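PDB 7NJC: zinc finger (CCCH type) motif-containing protein, which probably reads N6-methyladenosine in messenger RNA through a YTH domain, the part present here with bound RNA containing N-methyladenosine, in a longer zinc-finger protein. Local coordinates for residues S12-F17 with H55-F60; F17-N22 with R44-A49. All coordinates share one frame; numbering follows the deposited sequence.

Interaction 1: S12-F17 with H55-F60; sequences STKRFF and HVLLLF. With TOE (2-[2-(2-methoxy-ethoxy)-ethoxy]-ethoxyl), chain C.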
ATOM      1  N   SER A  12      -6.036   7.385 -16.006  1.00 14.76           N
ATOM      2  CA  SER A  12      -4.741   8.037 -15.811  1.00 16.72           C
ATOM      3  C   SER A  12      -3.601   7.022 -15.929  1.00 12.96           C
ATOM      4  O   SER A  12      -3.818   5.818 -16.108  1.00 13.17           O
ATOM      5  CB  SER A  12      -4.694   8.809 -14.489  1.00 21.61           C
ATOM      6  OG  SER A  12      -4.948   7.945 -13.404  1.00 23.88           O
ATOM      7  N   THR A  13      -2.367   7.537 -15.875  1.00 11.90           N
ATOM      8  CA  THR A  13      -1.170   6.715 -16.030  1.00 10.80           C
ATOM      9  C   THR A  13      -0.712   6.083 -14.717  1.00 10.28           C
ATOM     10  O   THR A  13      -0.492   4.870 -14.657  1.00 10.72           O
ATOM     11  CB  THR A  13      -0.045   7.517 -16.701  1.00 12.16           C
ATOM     12  OG1 THR A  13      -0.460   7.893 -18.024  1.00 13.59           O
ATOM     13  CG2 THR A  13       1.222   6.677 -16.805  1.00 13.89           C
ATOM     14  N   LYS A  14      -0.576   6.868 -13.651  1.00  9.79           N
ATOM     15  CA  LYS A  14      -0.161   6.308 -12.371  1.00  8.52           C
ATOM     16  C   LYS A  14      -0.977   6.922 -11.248  1.00  8.38           C
ATOM     17  O   LYS A  14      -1.177   8.142 -11.205  1.00 11.41           O
ATOM     18  CB  LYS A  14       1.322   6.547 -12.048  1.00 11.65           C
ATOM     19  CG  LYS A  14       2.308   5.899 -12.988  1.00 13.53           C
ATOM     20  CD  LYS A  14       3.699   5.926 -12.373  1.00 16.69           C
ATOM     21  CE  LYS A  14       4.743   5.471 -13.370  1.00 20.75           C
ATOM     22  NZ  LYS A  14       6.094   5.422 -12.754  1.00 23.98           N
ATOM     23  N   ARG A  15      -1.419   6.072 -10.321  1.00  7.92           N
ATOM     24  CA  ARG A  15      -2.089   6.513  -9.106  1.00  7.62           C
ATOM     25  C   ARG A  15      -1.439   5.825  -7.920  1.00  6.49           C
ATOM     26  O   ARG A  15      -0.866   4.738  -8.054  1.00  6.97           O
ATOM     27  CB  ARG A  15      -3.584   6.219  -9.159  1.00  9.14           C
ATOM     28  CG  ARG A  15      -4.283   7.144 -10.153  1.00  9.87           C
ATOM     29  CD  ARG A  15      -5.747   6.792 -10.353  1.00 11.00           C
ATOM     30  NE  ARG A  15      -6.555   7.012  -9.158  1.00 11.94           N
ATOM     31  CZ  ARG A  15      -7.849   6.725  -9.092  1.00 13.46           C
ATOM     32  NH1 ARG A  15      -8.465   6.218 -10.155  1.00 13.75           N
ATOM     33  NH2 ARG A  15      -8.522   6.938  -7.969  1.00 14.21           N
ATOM     34  N   PHE A  16      -1.523   6.477  -6.765  1.00  6.62           N
ATOM     35  CA  PHE A  16      -0.749   6.087  -5.593  1.00  5.76           C
ATOM     36  C   PHE A  16      -1.656   6.074  -4.375  1.00  6.06           C
ATOM     37  O   PHE A  16      -2.318   7.077  -4.087  1.00  6.83           O
ATOM     38  CB  PHE A  16       0.387   7.094  -5.339  1.00  6.47           C
ATOM     39  CG  PHE A  16       1.329   7.276  -6.508  1.00  6.96           C
ATOM     40  CD1 PHE A  16       1.018   8.137  -7.564  1.00  7.78           C
ATOM     41  CD2 PHE A  16       2.539   6.600  -6.537  1.00  6.74           C
ATOM     42  CE1 PHE A  16       1.894   8.305  -8.624  1.00  7.78           C
ATOM     43  CE2 PHE A  16       3.414   6.760  -7.595  1.00  7.66           C
ATOM     44  CZ  PHE A  16       3.099   7.614  -8.638  1.00  7.20           C
ATOM     45  N   PHE A  17      -1.656   4.956  -3.639  1.00  5.57           N
ATOM     46  CA  PHE A  17      -2.499   4.791  -2.462  1.00  5.69           C
ATOM     47  C   PHE A  17      -1.662   4.343  -1.280  1.00  5.26           C
ATOM     48  O   PHE A  17      -0.769   3.504  -1.421  1.00  6.61           O
ATOM     49  CB  PHE A  17      -3.582   3.751  -2.711  1.00  6.42           C
ATOM     50  CG  PHE A  17      -4.526   4.127  -3.817  1.00  7.07           C
ATOM     51  CD1 PHE A  17      -4.218   3.826  -5.141  1.00  7.41           C
ATOM     52  CD2 PHE A  17      -5.705   4.806  -3.537  1.00  7.15           C
ATOM     53  CE1 PHE A  17      -5.085   4.184  -6.178  1.00  8.35           C
ATOM     54  CE2 PHE A  17      -6.576   5.157  -4.554  1.00  7.81           C
ATOM     55  CZ  PHE A  17      -6.258   4.854  -5.880  1.00  8.12           C
ATOM     56  N   HIS A  55      -0.867   2.068 -13.919  1.00  8.88           N
ATOM     57  CA  HIS A  55      -0.122   1.559 -12.770  1.00  7.88           C
ATOM     58  C   HIS A  55      -0.773   2.057 -11.494  1.00  6.74           C
ATOM     59  O   HIS A  55      -0.862   3.270 -11.282  1.00  8.07           O
ATOM     60  CB  HIS A  55       1.330   2.055 -12.801  1.00  8.56           C
ATOM     61  CG  HIS A  55       2.094   1.595 -14.001  1.00 10.12           C
ATOM     62  ND1 HIS A  55       2.389   2.420 -15.065  1.00 13.09           N
ATOM     63  CD2 HIS A  55       2.593   0.378 -14.320  1.00  9.76           C
ATOM     64  CE1 HIS A  55       3.055   1.736 -15.979  1.00 10.79           C
ATOM     65  NE2 HIS A  55       3.187   0.494 -15.552  1.00 13.67           N
ATOM     66  N   VAL A  56      -1.178   1.130 -10.626  1.00  6.24           N
ATOM     67  CA  VAL A  56      -1.669   1.460  -9.292  1.00  5.71           C
ATOM     68  C   VAL A  56      -0.567   1.084  -8.311  1.00  5.65           C
ATOM     69  O   VAL A  56      -0.219  -0.095  -8.181  1.00  6.48           O
ATOM     70  CB  VAL A  56      -2.989   0.744  -8.973  1.00  6.28           C
ATOM     71  CG1 VAL A  56      -3.408   1.024  -7.530  1.00  6.65           C
ATOM     72  CG2 VAL A  56      -4.078   1.209  -9.937  1.00  6.98           C
ATOM     73  N   LEU A  57       0.004   2.084  -7.648  1.00  5.44           N
ATOM     74  CA  LEU A  57       1.087   1.869  -6.699  1.00  5.67           C
ATOM     75  C   LEU A  57       0.542   1.903  -5.275  1.00  5.41           C
ATOM     76  O   LEU A  57      -0.291   2.752  -4.930  1.00  5.74           O
ATOM     77  CB  LEU A  57       2.186   2.927  -6.850  1.00  7.13           C
ATOM     78  CG  LEU A  57       3.055   2.874  -8.106  1.00  8.74           C
ATOM     79  CD1 LEU A  57       3.424   1.436  -8.453  1.00 10.85           C
ATOM     80  CD2 LEU A  57       2.360   3.579  -9.267  1.00 10.51           C
ATOM     81  N   LEU A  58       1.031   0.983  -4.454  1.00  5.42           N
ATOM     82  CA  LEU A  58       0.580   0.817  -3.080  1.00  5.75           C
ATOM     83  C   LEU A  58       1.767   1.088  -2.175  1.00  5.38           C
ATOM     84  O   LEU A  58       2.820   0.470  -2.338  1.00  7.01           O
ATOM     85  CB  LEU A  58       0.063  -0.606  -2.855  1.00  7.01           C
ATOM     86  CG  LEU A  58      -1.053  -1.048  -3.814  1.00  8.31           C
ATOM     87  CD1 LEU A  58      -1.436  -2.486  -3.544  1.00 11.14           C
ATOM     88  CD2 LEU A  58      -2.264  -0.130  -3.707  1.00  9.62           C
ATOM     89  N   LEU A  59       1.599   2.015  -1.236  1.00  5.13           N
ATOM     90  CA  LEU A  59       2.689   2.473  -0.380  1.00  5.61           C
ATOM     91  C   LEU A  59       2.366   1.977   1.015  1.00  5.46           C
ATOM     92  O   LEU A  59       1.420   2.466   1.637  1.00  5.25           O
ATOM     93  CB  LEU A  59       2.788   3.996  -0.416  1.00  7.25           C
ATOM     94  CG  LEU A  59       3.422   4.601  -1.677  1.00  9.33           C
ATOM     95  CD1 LEU A  59       2.588   4.404  -2.932  1.00 10.09           C
ATOM     96  CD2 LEU A  59       3.655   6.081  -1.420  1.00 11.20           C
ATOM     97  N   PHE A  60       3.150   1.010   1.502  1.00  5.45           N
ATOM     98  CA  PHE A  60       2.780   0.229   2.679  1.00  5.97           C
ATOM     99  C   PHE A  60       3.328   0.852   3.952  1.00  6.75           C
ATOM    100  O   PHE A  60       4.526   1.129   4.044  1.00  7.28           O
ATOM    101  CB  PHE A  60       3.326  -1.196   2.565  1.00  6.67           C
ATOM    102  CG  PHE A  60       2.646  -2.018   1.527  1.00  7.60           C
ATOM    103  CD1 PHE A  60       3.130  -2.050   0.235  1.00  9.94           C
ATOM    104  CD2 PHE A  60       1.535  -2.776   1.851  1.00  9.37           C
ATOM    105  CE1 PHE A  60       2.506  -2.815  -0.730  1.00 11.76           C
ATOM    106  CE2 PHE A  60       0.902  -3.543   0.889  1.00 11.02           C
ATOM    107  CZ  PHE A  60       1.389  -3.570  -0.401  1.00 10.35           C
TER
HETATM  108  O2' TOE C 600       7.229   7.982 -11.106  1.00 43.23           O
HETATM  109  CA' TOE C 600       8.240   7.359 -10.361  1.00 38.17           C
HETATM  110  CB' TOE C 600       7.602   6.365  -9.394  1.00 35.38           C
HETATM  111  OC' TOE C 600       7.117   5.269 -10.121  1.00 35.98           O
HETATM  112  CD' TOE C 600       6.689   4.201  -9.325  1.00 30.27           C
HETATM  113  CE' TOE C 600       6.916   2.876 -10.053  1.00 29.11           C
HETATM  114  OF' TOE C 600       6.098   2.818 -11.185  1.00 27.40           O
HETATM  115  CG' TOE C 600       5.894   1.522 -11.675  1.00 31.94           C
HETATM  116  CH' TOE C 600       6.530   1.381 -13.058  1.00 32.33           C
HETATM  117  OI' TOE C 600       6.220   2.491 -13.847  1.00 31.02           O
HETATM  118  CK' TOE C 600       6.776   2.443 -15.132  1.00 33.56           C

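Interaction 2: F17-N22 with R44-A49; sequences FIIKSN and RKLSNA. With 6MD (N-methyladenosine), chain D; nucleotides of chain B.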
ATOM      1  N   PHE A  17      -1.656   4.956  -3.639  1.00  5.57           N
ATOM      2  CA  PHE A  17      -2.499   4.791  -2.462  1.00  5.69           C
ATOM      3  C   PHE A  17      -1.662   4.343  -1.280  1.00  5.26           C
ATOM      4  O   PHE A  17      -0.769   3.504  -1.421  1.00  6.61           O
ATOM      5  CB  PHE A  17      -3.582   3.751  -2.711  1.00  6.42           C
ATOM      6  CG  PHE A  17      -4.526   4.127  -3.817  1.00  7.07           C
ATOM      7  CD1 PHE A  17      -4.218   3.826  -5.141  1.00  7.41           C
ATOM      8  CD2 PHE A  17      -5.705   4.806  -3.537  1.00  7.15           C
ATOM      9  CE1 PHE A  17      -5.085   4.184  -6.178  1.00  8.35           C
ATOM     10  CE2 PHE A  17      -6.576   5.157  -4.554  1.00  7.81           C
ATOM     11  CZ  PHE A  17      -6.258   4.854  -5.880  1.00  8.12           C
ATOM     12  N   ILE A  18      -1.972   4.884  -0.112  1.00  5.94           N
ATOM     13  CA  ILE A  18      -1.347   4.446   1.124  1.00  6.54           C
ATOM     14  C   ILE A  18      -2.125   3.250   1.647  1.00  6.40           C
ATOM     15  O   ILE A  18      -3.365   3.269   1.687  1.00  7.42           O
ATOM     16  CB  ILE A  18      -1.305   5.587   2.149  1.00  8.95           C
ATOM     17  CG1 ILE A  18      -0.364   6.682   1.630  1.00 12.26           C
ATOM     18  CG2 ILE A  18      -0.810   5.074   3.496  1.00  9.92           C
ATOM     19  CD1 ILE A  18      -0.386   7.935   2.428  1.00 16.59           C
ATOM     20  N   ILE A  19      -1.399   2.191   1.991  1.00  5.74           N
ATOM     21  CA  ILE A  19      -1.960   0.971   2.557  1.00  6.43           C
ATOM     22  C   ILE A  19      -1.497   0.885   4.002  1.00  6.68           C
ATOM     23  O   ILE A  19      -0.297   1.014   4.280  1.00  8.80           O
ATOM     24  CB  ILE A  19      -1.493  -0.264   1.765  1.00  7.93           C
ATOM     25  CG1 ILE A  19      -2.083  -0.247   0.347  1.00  9.00           C
ATOM     26  CG2 ILE A  19      -1.797  -1.562   2.548  1.00  9.17           C
ATOM     27  CD1 ILE A  19      -3.617  -0.311   0.284  1.00 10.01           C
ATOM     28  N   LYS A  20      -2.440   0.677   4.921  1.00  6.66           N
ATOM     29  CA  LYS A  20      -2.126   0.496   6.331  1.00  7.24           C
ATOM     30  C   LYS A  20      -2.405  -0.948   6.726  1.00  8.66           C
ATOM     31  O   LYS A  20      -3.348  -1.568   6.228  1.00 10.73           O
ATOM     32  CB  LYS A  20      -2.964   1.434   7.209  1.00  7.44           C
ATOM     33  CG  LYS A  20      -2.776   2.924   6.917  1.00  7.47           C
ATOM     34  CD  LYS A  20      -1.365   3.431   7.182  1.00  8.45           C
ATOM     35  CE  LYS A  20      -0.996   3.319   8.655  1.00  9.24           C
ATOM     36  NZ  LYS A  20       0.205   4.145   8.988  1.00  8.72           N
ATOM     37  N   SER A  21      -1.574  -1.487   7.613  1.00  8.98           N
ATOM     38  CA  SER A  21      -1.774  -2.832   8.135  1.00 10.33           C
ATOM     39  C   SER A  21      -1.725  -2.766   9.648  1.00 10.92           C
ATOM     40  O   SER A  21      -0.808  -2.165  10.206  1.00 11.47           O
ATOM     41  CB  SER A  21      -0.676  -3.781   7.655  1.00 10.91           C
ATOM     42  OG  SER A  21      -0.906  -5.084   8.177  1.00 13.09           O
ATOM     43  N   ASN A  22      -2.693  -3.394  10.316  1.00 12.07           N
ATOM     44  CA  ASN A  22      -2.644  -3.394  11.773  1.00 12.97           C
ATOM     45  C   ASN A  22      -1.746  -4.486  12.349  1.00 12.23           C
ATOM     46  O   ASN A  22      -1.569  -4.541  13.569  1.00 16.09           O
ATOM     47  CB  ASN A  22      -4.052  -3.421  12.389  1.00 15.04           C
ATOM     48  CG  ASN A  22      -4.908  -4.556  11.862  1.00 16.73           C
ATOM     49  OD1 ASN A  22      -4.410  -5.635  11.528  1.00 15.81           O
ATOM     50  ND2 ASN A  22      -6.220  -4.318  11.790  1.00 21.73           N
ATOM     51  N   ARG A  44     -13.237  -1.990  -3.627  1.00 12.07           N
ATOM     52  CA  ARG A  44     -13.919  -1.390  -4.765  1.00 15.72           C
ATOM     53  C   ARG A  44     -13.127  -0.208  -5.311  1.00 13.33           C
ATOM     54  O   ARG A  44     -12.970  -0.066  -6.530  1.00 15.10           O
ATOM     55  CB  ARG A  44     -15.328  -0.972  -4.350  1.00 18.88           C
ATOM     56  CG  ARG A  44     -16.259  -2.151  -4.094  1.00 26.62           C
ATOM     57  CD  ARG A  44     -17.169  -2.424  -5.288  1.00 35.72           C
ATOM     58  NE  ARG A  44     -16.668  -1.835  -6.530  1.00 43.39           N
ATOM     59  CZ  ARG A  44     -15.862  -2.455  -7.388  1.00 43.60           C
ATOM     60  NH1 ARG A  44     -15.451  -3.690  -7.138  1.00 49.70           N
ATOM     61  NH2 ARG A  44     -15.460  -1.838  -8.492  1.00 35.03           N
ATOM     62  N   LYS A  45     -12.586   0.631  -4.423  1.00 12.67           N
ATOM     63  CA  LYS A  45     -11.814   1.784  -4.879  1.00 13.35           C
ATOM     64  C   LYS A  45     -10.569   1.345  -5.642  1.00 11.49           C
ATOM     65  O   LYS A  45     -10.281   1.853  -6.733  1.00 13.10           O
ATOM     66  CB  LYS A  45     -11.436   2.668  -3.692  1.00 15.76           C
ATOM     67  CG  LYS A  45     -10.570   3.856  -4.092  1.00 19.23           C
ATOM     68  CD  LYS A  45     -10.628   4.975  -3.070  1.00 24.90           C
ATOM     69  CE  LYS A  45      -9.936   4.596  -1.778  1.00 27.38           C
ATOM     70  NZ  LYS A  45     -10.014   5.702  -0.773  1.00 29.02           N
ATOM     71  N   LEU A  46      -9.822   0.384  -5.089  1.00 10.32           N
ATOM     72  CA  LEU A  46      -8.614  -0.082  -5.767  1.00 10.11           C
ATOM     73  C   LEU A  46      -8.941  -0.810  -7.061  1.00  9.53           C
ATOM     74  O   LEU A  46      -8.193  -0.707  -8.041  1.00 10.00           O
ATOM     75  CB  LEU A  46      -7.795  -0.982  -4.849  1.00  9.61           C
ATOM     76  CG  LEU A  46      -7.094  -0.292  -3.683  1.00 10.22           C
ATOM     77  CD1 LEU A  46      -6.227  -1.305  -2.949  1.00 11.35           C
ATOM     78  CD2 LEU A  46      -6.262   0.893  -4.170  1.00 12.47           C
ATOM     79  N   SER A  47     -10.044  -1.566  -7.086  1.00 11.14           N
ATOM     80  CA  SER A  47     -10.437  -2.250  -8.317  1.00 13.04           C
ATOM     81  C   SER A  47     -10.764  -1.252  -9.425  1.00 13.69           C
ATOM     82  O   SER A  47     -10.353  -1.439 -10.580  1.00 13.50           O
ATOM     83  CB  SER A  47     -11.636  -3.155  -8.038  1.00 15.00           C
ATOM     84  OG  SER A  47     -11.281  -4.180  -7.123  1.00 17.12           O
ATOM     85  N   ASN A  48     -11.511  -0.195  -9.092  1.00 14.18           N
ATOM     86  CA  ASN A  48     -11.833   0.828 -10.085  1.00 16.02           C
ATOM     87  C   ASN A  48     -10.566   1.496 -10.599  1.00 14.18           C
ATOM     88  O   ASN A  48     -10.434   1.768 -11.798  1.00 15.59           O
ATOM     89  CB  ASN A  48     -12.775   1.880  -9.486  1.00 18.06           C
ATOM     90  CG  ASN A  48     -14.178   1.339  -9.203  1.00 22.14           C
ATOM     91  OD1 ASN A  48     -14.614   0.345  -9.787  1.00 28.03           O
ATOM     92  ND2 ASN A  48     -14.896   2.012  -8.305  1.00 28.58           N
ATOM     93  N   ALA A  49      -9.609   1.750  -9.704  1.00 12.70           N
ATOM     94  CA  ALA A  49      -8.345   2.338 -10.133  1.00 11.15           C
ATOM     95  C   ALA A  49      -7.570   1.380 -11.030  1.00  9.65           C
ATOM     96  O   ALA A  49      -7.021   1.794 -12.054  1.00 10.37           O
ATOM     97  CB  ALA A  49      -7.507   2.738  -8.916  1.00 11.74           C
TER
HETATM   98  O5' 6MD D 101     -10.107  -1.051  10.219  1.00 31.17           O
HETATM   99  C5' 6MD D 101      -9.181  -0.322   9.410  1.00 20.52           C
HETATM  100  C4' 6MD D 101      -7.779  -0.849   9.597  1.00 14.55           C
HETATM  101  O4' 6MD D 101      -7.625  -2.106   8.913  1.00 15.68           O
HETATM  102  C3' 6MD D 101      -6.648  -0.030   9.087  1.00 14.06           C
HETATM  103  O3' 6MD D 101      -6.338   1.171   9.706  1.00 15.23           O
HETATM  104  C2' 6MD D 101      -5.563  -0.995   8.848  1.00 13.54           C
HETATM  105  O2' 6MD D 101      -4.295  -0.871   9.390  1.00 15.99           O
HETATM  106  C1' 6MD D 101      -6.242  -2.343   8.726  1.00 13.24           C
HETATM  107  N9  6MD D 101      -6.081  -3.126   7.500  1.00 12.28           N
HETATM  108  C8  6MD D 101      -6.640  -2.905   6.389  1.00 11.86           C
HETATM  109  N7  6MD D 101      -6.314  -3.952   5.571  1.00 10.93           N
HETATM  110  C5  6MD D 101      -5.542  -4.823   6.315  1.00 11.31           C
HETATM  111  C6  6MD D 101      -4.873  -6.083   6.104  1.00 11.27           C
HETATM  112  N6  6MD D 101      -4.918  -6.781   4.793  1.00 10.59           N
HETATM  113  N1  6MD D 101      -4.197  -6.654   7.097  1.00 10.65           N
HETATM  114  C2  6MD D 101      -4.122  -6.059   8.313  1.00 11.87           C
HETATM  115  N3  6MD D 101      -4.726  -4.875   8.545  1.00 12.08           N
HETATM  116  C4  6MD D 101      -5.443  -4.239   7.590  1.00 11.55           C
HETATM  117  CZ  6MD D 101      -4.382  -8.098   4.713  1.00 11.56           C
ATOM    118  P     C B   4      -6.758   2.642   9.454  1.00 13.19           P
ATOM    119  OP1   C B   4      -7.454   3.097  10.696  1.00 15.27           O
ATOM    120  OP2   C B   4      -7.355   2.784   8.104  1.00 14.01           O
ATOM    121  O5'   C B   4      -5.326   3.319   9.366  1.00 14.24           O
ATOM    122  C5'   C B   4      -4.600   3.659  10.528  1.00 14.51           C
ATOM    123  C4'   C B   4      -4.170   5.096  10.460  1.00 14.35           C
ATOM    124  O4'   C B   4      -5.335   5.950  10.450  1.00 17.43           O
ATOM    125  C3'   C B   4      -3.330   5.590  11.619  1.00 16.09           C
ATOM    126  O3'   C B   4      -1.964   5.289  11.374  1.00 14.36           O
ATOM    127  C2'   C B   4      -3.621   7.089  11.640  1.00 16.90           C
ATOM    128  O2'   C B   4      -2.806   7.741  10.680  1.00 16.52           O
ATOM    129  C1'   C B   4      -5.065   7.148  11.130  1.00 17.79           C
ATOM    130  N1    C B   4      -6.100   7.313  12.174  1.00 23.28           N
ATOM    131  C2    C B   4      -6.217   8.519  12.873  1.00 25.70           C
ATOM    132  O2    C B   4      -5.403   9.436  12.655  1.00 21.12           O
ATOM    133  N3    C B   4      -7.208   8.642  13.791  1.00 30.36           N
ATOM    134  C4    C B   4      -8.071   7.643  14.002  1.00 27.72           C
ATOM    135  N4    C B   4      -9.026   7.825  14.919  1.00 31.38           N
ATOM    136  C5    C B   4      -7.990   6.415  13.286  1.00 26.73           C
ATOM    137  C6    C B   4      -7.006   6.305  12.383  1.00 23.37           C
ATOM    138  P     A B   5      -0.969   4.858  12.554  1.00 14.91           P
ATOM    139  OP1   A B   5       0.321   4.476  11.923  1.00 14.76           O
ATOM    140  OP2   A B   5      -1.686   3.885  13.424  1.00 17.04           O
ATOM    141  O5'   A B   5      -0.796   6.184  13.429  1.00 18.21           O
ATOM    142  C5'   A B   5      -0.254   7.391  12.895  1.00 21.74           C
ATOM    143  C4'   A B   5      -0.451   8.555  13.846  1.00 25.42           C
ATOM    144  O4'   A B   5      -1.866   8.670  14.165  1.00 25.19           O
ATOM    145  C3'   A B   5       0.272   8.442  15.186  1.00 33.03           C
ATOM    146  O3'   A B   5       0.610   9.750  15.660  1.00 42.04           O
ATOM    147  C2'   A B   5      -0.797   7.831  16.087  1.00 34.67           C
ATOM    148  O2'   A B   5      -0.609   8.065  17.465  1.00 47.37           O
ATOM    149  C1'   A B   5      -2.065   8.502  15.561  1.00 31.34           C
ATOM    150  N9    A B   5      -3.280   7.699  15.742  1.00 35.73           N
ATOM    151  C8    A B   5      -3.471   6.408  15.312  1.00 40.44           C
ATOM    152  N7    A B   5      -4.654   5.914  15.589  1.00 40.26           N
ATOM    153  C5    A B   5      -5.296   6.952  16.248  1.00 41.38           C
ATOM    154  C6    A B   5      -6.585   7.053  16.800  1.00 40.83           C
ATOM    155  N6    A B   5      -7.482   6.061  16.771  1.00 42.45           N
ATOM    156  N1    A B   5      -6.925   8.220  17.389  1.00 41.19           N
ATOM    157  C2    A B   5      -6.022   9.212  17.414  1.00 46.81           C
ATOM    158  N3    A B   5      -4.780   9.236  16.930  1.00 44.03           N
ATOM    159  C4    A B   5      -4.469   8.061  16.348  1.00 41.32           C
TER

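Interaction 1: S12-F17 with H55-F60
Strands 14-17 and 55-60 run parallel, the segment axes 4.8 Å apart at 22°, and five backbone hydrogen bonds pass to and fro between them. His55 N donates to Thr13 O at a bent 131°, where the chain turns a corner; farther along, Leu57 N meets Arg15 O at 2.8 Å and 178°, and Leu59 N closes the series on Phe17 O. Lys14, Phe16, His55 and Leu57 share one face of the sheet. There the Phe16 ring lies beside Leu57, whose CD2 sits 4.2 Å from the ring centroid as an off-centre CH-pi contact, while Leu59 CD1 approaches the ring edge. Lys14, extended beyond CG, passes the His55 side chain with CG 4.0 Å from His55 CB and carries its ammonium into the glycol fragment. Three ether oxygens (OC', OF', OI') and the terminal O2' accept from Lys14 NZ, the shortest bond being 2.8 Å to OC'; OI' also lies over the His55 imidazole face. On the opposite face Phe17 CD1 rests 3.8 Å from Val56 CG1; Arg15 starts there but turns its guanidinium away from strand 55-60, to a salt bridge with Glu134. Helix 137-148 covers Phe16 and Leu59, helix 40-52 Phe17 and Val56. Connected through helix 24-33, strand 35-36 and helix 40-52, these neighbouring parallel strands belong to the central mixed sheet of the YTH domain, packed by helices on both faces.

Interaction 2: F17-N22 with R44-A49
Apolar contacts carry the meeting of Phe17 and Ile19 with Lys45, Leu46 and Ala49. Leu46 CD2 stands over one face of the Phe17 ring, 3.8 Å from its centroid and 16° off the normal, a CH-pi contact offset toward the rim; the leucine and the phenylalanine reach past one another, each heading toward the other's backbone. Ala49, one helical turn on from Lys45, brings its CB to 3.9 Å from Phe17 CZ. The aliphatic CG of Lys45 lies 4.2 Å from Phe17 CE2, while its ammonium goes elsewhere, to Gly132 O. The second leucine branch, CD1, reaches Ile19 CD1 at 4.3 Å, a looser touch. No hydrogen bond joins strand to helix, consistent with axes 11.6 Å apart at 145°.

Polar bonds to the RNA, a strand in which N-methyladenosine precedes C4 of chain B, come from Lys20 and Asn22. Asn22 N donates to N3 of the modified base at 3.1 Å and 170°, a nearly straight bond from the main chain to the base; Ala37 O and Asn26 ND2 are further partners of the methylated residue. Lys20, its chain folded back in the middle, curls its NZ to OP1 of A5 of chain B, 3.0 Å away, and Ser61 OG is another partner of NZ.

Strand 14-21 lies between strands 53-62 and 134-135, with helix 40-52 packed on the face that bears Phe17, its segment 44-49 running roughly antiparallel to the strand. Val56 of strand 53-62 touches Ala49, while Trp36 of strand 35-36 packs on Ile19 and Ser21.

Phe17 is common to both contacts: in interaction 1 its backbone belongs to the parallel strand ladder, in interaction 2 its ring is covered by helix 40-52. Both are largely buried, their centres 9 Å apart, and interaction 2 is nested within the chain loop that interaction 1 closes. Their chemistry differs accordingly: strand pairing rests on a ladder of backbone hydrogen bonds, strand-helix packing on apolar side chains alone. The two join directly through a probable hydrogen bond from Ile19 N to Leu59 O, 2.9 Å. Strand 14-21 also links distinct surroundings, with Lys14 gripping a glycol fragment near its start and the RNA with its N-methyladenosine bound by Lys20 and Asn22.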